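Local atomic coordinates of processed glycerol phosphate lipoteichoic acid synthase 2 (Bacillus subtilis, PDB entry 2W8D), a protein that belongs to the sulfatase family of the alkaline phosphatase clan and binds a magnesium ion in its C-terminal domain. Residues Ala87-Glu92 and Asn110-Val115; Thr209-Gly214 and Ser227-Asp232. All blocks are in the same frame, centred on the assembly; numbering follows the deposited sequence.

Interaction 1 (Ala87-Glu92 and Asn110-Val115); sequences AEFMME and NTLQSV
Glu92 and Val115 meet through their backbones: the carbonyl oxygen of Glu92, near the end of helix 86-93, accepts a hydrogen bond from Val115 N at 3.1 Å. The bond is nearly straight, 162° at the hydrogen, and lies in the plane of the carbonyl. The same oxygen is where the packing is closest. Ser114 CA comes to 3.3 Å from Glu92 O in a CA-H...O contact, and Val115 CG2 lies 3.5 Å from Glu92 O. Val115 has CG2 beside its own backbone N, CG1 being anti to it (chi1 -175°), and this branch also reaches Met91 O at 4.0 Å. At this buried end Glu92 OE2 forms a salt bridge with Lys192 on strand 189-194, and Ser114 OG is hydrogen-bonded to Asn93 OD1, in the last residue of helix 86-93. The other end of the contact is looser. Here Phe89 and Leu112 meet obliquely, with CE1 of the ring and the CD1 methyl of Leu112 at 4.2 Å. Val103 and Phe104 of helix 103-106 also touch the Phe89 side chain. The residues just before Leu112, Asn110 and Thr111, are partly exposed. The contact thus joins two helices of this alkaline phosphatase-clan fold: helix 115-118, which Val115 opens with Ser114 at the N-cap position, and helix 86-93, which begins just after phosphothreonine Thr84, a ligand of the magnesium ion.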
loop_
_atom_site.group_PDB
_atom_site.type_symbol
_atom_site.label_atom_id
_atom_site.label_comp_id
_atom_site.label_asym_id
_atom_site.label_seq_id
_atom_site.Cartn_x
_atom_site.Cartn_y
_atom_site.Cartn_z
ATOM N N ALA A 87 -3.733 2.078 -4.849
ATOM C CA ALA A 87 -2.841 1.323 -3.961
ATOM C C ALA A 87 -3.397 -0.094 -3.647
ATOM O O ALA A 87 -2.653 -1.072 -3.665
ATOM C CB ALA A 87 -2.485 2.114 -2.699
ATOM N N GLU A 88 -4.693 -0.234 -3.412
ATOM C CA GLU A 88 -5.258 -1.611 -3.192
ATOM C C GLU A 88 -5.046 -2.501 -4.421
ATOM O O GLU A 88 -4.739 -3.702 -4.303
ATOM C CB GLU A 88 -6.768 -1.606 -2.896
ATOM C CG GLU A 88 -7.183 -0.842 -1.672
ATOM C CD GLU A 88 -8.680 -1.000 -1.437
ATOM O OE1 GLU A 88 -9.137 -2.171 -1.278
ATOM O OE2 GLU A 88 -9.381 0.047 -1.444
ATOM N N PHE A 89 -5.208 -1.928 -5.602
ATOM C CA PHE A 89 -5.025 -2.707 -6.826
ATOM C C PHE A 89 -3.617 -3.291 -6.955
ATOM O O PHE A 89 -3.434 -4.433 -7.365
ATOM C CB PHE A 89 -5.301 -1.837 -8.068
ATOM C CG PHE A 89 -5.241 -2.612 -9.359
ATOM C CD1 PHE A 89 -6.248 -3.511 -9.682
ATOM C CD2 PHE A 89 -4.169 -2.437 -10.251
ATOM C CE1 PHE A 89 -6.220 -4.214 -10.893
ATOM C CE2 PHE A 89 -4.111 -3.154 -11.455
ATOM C CZ PHE A 89 -5.147 -4.046 -11.772
HETATM N N MSE A 90 -2.636 -2.481 -6.593
HETATM C CA MSE A 90 -1.241 -2.887 -6.609
HETATM C C MSE A 90 -0.898 -3.928 -5.536
HETATM O O MSE A 90 -0.110 -4.832 -5.832
HETATM C CB MSE A 90 -0.343 -1.658 -6.527
HETATM C CG MSE A 90 -0.356 -0.912 -7.850
HETATM SE SE MSE A 90 0.854 0.634 -7.864
HETATM C CE MSE A 90 -0.314 1.906 -6.994
HETATM N N MSE A 91 -1.490 -3.812 -4.333
HETATM C CA MSE A 91 -1.282 -4.795 -3.256
HETATM C C MSE A 91 -1.771 -6.148 -3.710
HETATM O O MSE A 91 -1.123 -7.139 -3.445
HETATM C CB MSE A 91 -2.033 -4.455 -1.954
HETATM C CG MSE A 91 -1.669 -3.137 -1.315
HETATM SE SE MSE A 91 0.229 -2.999 -0.848
HETATM C CE MSE A 91 0.621 -1.238 -1.601
ATOM N N GLU A 92 -2.926 -6.188 -4.376
ATOM C CA GLU A 92 -3.512 -7.480 -4.791
ATOM C C GLU A 92 -2.963 -8.005 -6.112
ATOM O O GLU A 92 -3.084 -9.176 -6.370
ATOM C CB GLU A 92 -5.049 -7.444 -4.887
ATOM C CG GLU A 92 -5.875 -6.973 -3.672
ATOM C CD GLU A 92 -5.227 -7.180 -2.314
ATOM O OE1 GLU A 92 -4.550 -8.198 -2.092
ATOM O OE2 GLU A 92 -5.410 -6.321 -1.439
ATOM N N ASN A 110 -11.805 -7.001 -16.081
ATOM C CA ASN A 110 -10.580 -7.718 -16.462
ATOM C C ASN A 110 -10.528 -9.108 -15.777
ATOM O O ASN A 110 -11.128 -9.285 -14.710
ATOM C CB ASN A 110 -9.312 -6.883 -16.173
ATOM C CG ASN A 110 -8.887 -6.026 -17.373
ATOM O OD1 ASN A 110 -9.717 -5.631 -18.208
ATOM N ND2 ASN A 110 -7.600 -5.755 -17.474
ATOM N N THR A 111 -9.849 -10.080 -16.395
ATOM C CA THR A 111 -9.504 -11.319 -15.706
ATOM C C THR A 111 -8.243 -11.099 -14.851
ATOM O O THR A 111 -7.196 -10.669 -15.343
ATOM C CB THR A 111 -9.304 -12.506 -16.688
ATOM O OG1 THR A 111 -10.534 -12.774 -17.418
ATOM C CG2 THR A 111 -8.851 -13.766 -15.927
ATOM N N LEU A 112 -8.356 -11.377 -13.559
ATOM C CA LEU A 112 -7.263 -11.132 -12.634
ATOM C C LEU A 112 -6.767 -12.401 -11.939
ATOM O O LEU A 112 -7.498 -13.390 -11.815
ATOM C CB LEU A 112 -7.681 -10.074 -11.605
ATOM C CG LEU A 112 -7.997 -8.683 -12.160
ATOM C CD1 LEU A 112 -8.356 -7.794 -11.020
ATOM C CD2 LEU A 112 -6.826 -8.108 -12.944
ATOM N N GLN A 113 -5.512 -12.365 -11.496
ATOM C CA GLN A 113 -4.930 -13.490 -10.778
ATOM C C GLN A 113 -4.308 -12.964 -9.495
ATOM O O GLN A 113 -3.101 -13.006 -9.295
ATOM C CB GLN A 113 -3.978 -14.277 -11.684
ATOM C CG GLN A 113 -4.718 -14.695 -12.956
ATOM C CD GLN A 113 -3.858 -15.283 -14.052
ATOM O OE1 GLN A 113 -2.702 -14.939 -14.183
ATOM N NE2 GLN A 113 -4.451 -16.157 -14.877
ATOM N N SER A 114 -5.170 -12.447 -8.631
ATOM C CA SER A 114 -4.765 -11.792 -7.389
ATOM C C SER A 114 -4.187 -12.715 -6.316
ATOM O O SER A 114 -4.411 -13.934 -6.332
ATOM C CB SER A 114 -5.980 -11.108 -6.777
ATOM O OG SER A 114 -6.559 -10.219 -7.713
ATOM N N VAL A 115 -3.497 -12.099 -5.365
ATOM C CA VAL A 115 -3.040 -12.744 -4.145
ATOM C C VAL A 115 -4.169 -13.451 -3.374
ATOM O O VAL A 115 -4.072 -14.640 -3.127
ATOM C CB VAL A 115 -2.300 -11.734 -3.253
ATOM C CG1 VAL A 115 -1.721 -12.430 -2.052
ATOM C CG2 VAL A 115 -1.183 -11.068 -4.078
#

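Interaction 2 (Thr209-Gly214 and Ser227-Asp232)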
loop_
_atom_site.group_PDB
_atom_site.type_symbol
_atom_site.label_atom_id
_atom_site.label_comp_id
_atom_site.label_asym_id
_atom_site.label_seq_id
_atom_site.Cartn_x
_atom_site.Cartn_y
_atom_site.Cartn_z
ATOM N N THR A 209 -9.347 13.504 19.851
ATOM C CA THR A 209 -7.932 13.411 20.171
ATOM C C THR A 209 -7.483 14.684 20.902
ATOM O O THR A 209 -8.174 15.710 20.866
ATOM C CB THR A 209 -7.075 12.998 18.907
ATOM O OG1 THR A 209 -6.364 11.777 19.185
ATOM C CG2 THR A 209 -6.120 14.128 18.403
ATOM N N ASP A 210 -6.362 14.594 21.611
ATOM C CA ASP A 210 -5.896 15.703 22.458
ATOM C C ASP A 210 -4.683 16.445 21.886
ATOM O O ASP A 210 -4.161 17.385 22.503
ATOM C CB ASP A 210 -5.578 15.201 23.871
ATOM C CG ASP A 210 -4.642 13.994 23.872
ATOM O OD1 ASP A 210 -4.768 13.114 22.977
ATOM O OD2 ASP A 210 -3.787 13.924 24.786
ATOM N N PHE A 211 -4.239 16.022 20.714
ATOM C CA PHE A 211 -3.003 16.541 20.146
ATOM C C PHE A 211 -3.107 18.003 19.713
ATOM O O PHE A 211 -4.126 18.402 19.179
ATOM C CB PHE A 211 -2.607 15.673 18.953
ATOM C CG PHE A 211 -1.138 15.620 18.714
ATOM C CD1 PHE A 211 -0.316 14.874 19.551
ATOM C CD2 PHE A 211 -0.569 16.326 17.649
ATOM C CE1 PHE A 211 1.051 14.831 19.336
ATOM C CE2 PHE A 211 0.804 16.290 17.416
ATOM C CZ PHE A 211 1.621 15.556 18.265
ATOM N N PRO A 212 -2.044 18.799 19.914
ATOM C CA PRO A 212 -2.055 20.153 19.354
ATOM C C PRO A 212 -2.012 20.172 17.816
ATOM O O PRO A 212 -1.566 19.203 17.169
ATOM C CB PRO A 212 -0.767 20.761 19.899
ATOM C CG PRO A 212 0.123 19.608 20.078
ATOM C CD PRO A 212 -0.770 18.509 20.591
ATOM N N ALA A 213 -2.488 21.262 17.225
ATOM C CA ALA A 213 -2.354 21.423 15.780
ATOM C C ALA A 213 -1.013 22.108 15.604
ATOM O O ALA A 213 -0.591 22.842 16.486
ATOM C CB ALA A 213 -3.495 22.263 15.213
ATOM N N GLY A 214 -0.318 21.834 14.502
ATOM C CA GLY A 214 0.932 22.533 14.230
ATOM C C GLY A 214 0.623 23.996 13.957
ATOM O O GLY A 214 -0.542 24.370 13.848
ATOM N N SER A 227 -5.117 14.453 12.982
ATOM C CA SER A 227 -5.756 13.221 12.514
ATOM C C SER A 227 -4.746 12.098 12.334
ATOM O O SER A 227 -5.087 10.927 12.488
ATOM C CB SER A 227 -6.645 13.414 11.271
ATOM O OG SER A 227 -6.052 14.340 10.401
ATOM N N ALA A 228 -3.496 12.448 12.045
ATOM C CA ALA A 228 -2.438 11.432 12.010
ATOM C C ALA A 228 -2.246 10.821 13.426
ATOM O O ALA A 228 -2.079 9.614 13.567
ATOM C CB ALA A 228 -1.126 12.013 11.493
ATOM N N HIS A 229 -2.273 11.662 14.447
ATOM C CA HIS A 229 -2.103 11.222 15.833
ATOM C C HIS A 229 -3.268 10.303 16.180
ATOM O O HIS A 229 -3.051 9.260 16.751
ATOM C CB HIS A 229 -2.016 12.438 16.785
ATOM C CG HIS A 229 -1.765 12.097 18.231
ATOM N ND1 HIS A 229 -0.533 11.700 18.707
ATOM C CD2 HIS A 229 -2.582 12.136 19.312
ATOM C CE1 HIS A 229 -0.606 11.505 20.015
ATOM N NE2 HIS A 229 -1.838 11.769 20.404
ATOM N N TYR A 230 -4.488 10.665 15.767
ATOM C CA TYR A 230 -5.651 9.816 15.960
ATOM C C TYR A 230 -5.501 8.423 15.271
ATOM O O TYR A 230 -5.802 7.364 15.887
ATOM C CB TYR A 230 -6.938 10.556 15.530
ATOM C CG TYR A 230 -8.201 9.725 15.674
ATOM C CD1 TYR A 230 -8.921 9.711 16.872
ATOM C CD2 TYR A 230 -8.645 8.917 14.626
ATOM C CE1 TYR A 230 -10.065 8.935 17.011
ATOM C CE2 TYR A 230 -9.765 8.149 14.742
ATOM C CZ TYR A 230 -10.467 8.151 15.950
ATOM O OH TYR A 230 -11.575 7.390 16.066
ATOM N N LEU A 231 -5.068 8.427 14.012
ATOM C CA LEU A 231 -4.746 7.202 13.264
ATOM C C LEU A 231 -3.766 6.323 14.072
ATOM O O LEU A 231 -3.968 5.122 14.212
ATOM C CB LEU A 231 -4.144 7.544 11.884
ATOM C CG LEU A 231 -3.825 6.366 10.940
ATOM C CD1 LEU A 231 -4.938 5.294 10.901
ATOM C CD2 LEU A 231 -3.543 6.802 9.504
ATOM N N ASP A 232 -2.725 6.945 14.598
ATOM C CA ASP A 232 -1.724 6.233 15.371
ATOM C C ASP A 232 -2.290 5.547 16.636
ATOM O O ASP A 232 -1.949 4.419 16.926
ATOM C CB ASP A 232 -0.604 7.177 15.750
ATOM C CG ASP A 232 0.560 6.470 16.393
ATOM O OD1 ASP A 232 1.310 5.829 15.613
ATOM O OD2 ASP A 232 0.735 6.575 17.652
HETATM O O HOH W 1 -2.260 12.066 22.977
#
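Phe211 stacks one ring face against the imidazole of His229, displaced so that CD1 sits over its centre. The pair forms an offset stack, centroids 4.2 Å apart and planes inclined by 28°. The closest approach is Phe211 CD1 to His229 ND1 at 3.3 Å. His229 has CG anti to its backbone N (chi1 -177°), and its CB adds a CH-pi contact over a face of the phenyl ring. Pro212 CD lies over the opposite face, toward the rim, so the phenyl is sandwiched between His229 and its own neighbour in the chain.

The edge of the imidazole is polar. A water lies in the ring plane, 2.6 Å from His229 NE2, and donates to Asp210 OD1 at 2.7 Å; it thus bridges the carboxylate and the ring, whose planes stand 57° apart. Asp210 OD1 is itself 4.1 Å from His229 NE2, close enough that its charge would probably favour a protonated imidazole. On the other ring nitrogen, ND1 is hydrogen-bonded to Val56 O, so both nitrogens have partners and the rotation of the ring is fixed. Thr209 OG1 comes in near the plane of the same ring, 3.8 Å from His229 CD2, and also packs against the backbone and CB of Tyr230.

The loop that follows strand 189-194 is thereby laid against helix 219-244, the helix it leads into. Pro58 of helix 58-65 touches His229, while Tyr230 packs on Asp171 and Pro173 of helix 171-183 and bonds through OH to Lys172 N.

Overall arrangement
Both contacts set a loop against a helix in the sulfatase-related part of the chain, but they lie on opposite sides of the chain's centre, their own centres 32 Å apart. Interaction 1 is the deeper, its centre about 12 Å from the centre of the chain, and all its touching residues are buried; the side chain of Met91 is about 11 Å from the magnesium ion. Interaction 2 has its centre about 22 Å from the chain's centre and runs from buried His229 to exposed Asp210. Their chemistry differs too: a direct backbone hydrogen bond in the first, an aromatic stack and a water bridge in the second. Strand 189-194 links their surroundings, offering Lys192 to interaction 1 and preceding the loop of interaction 2.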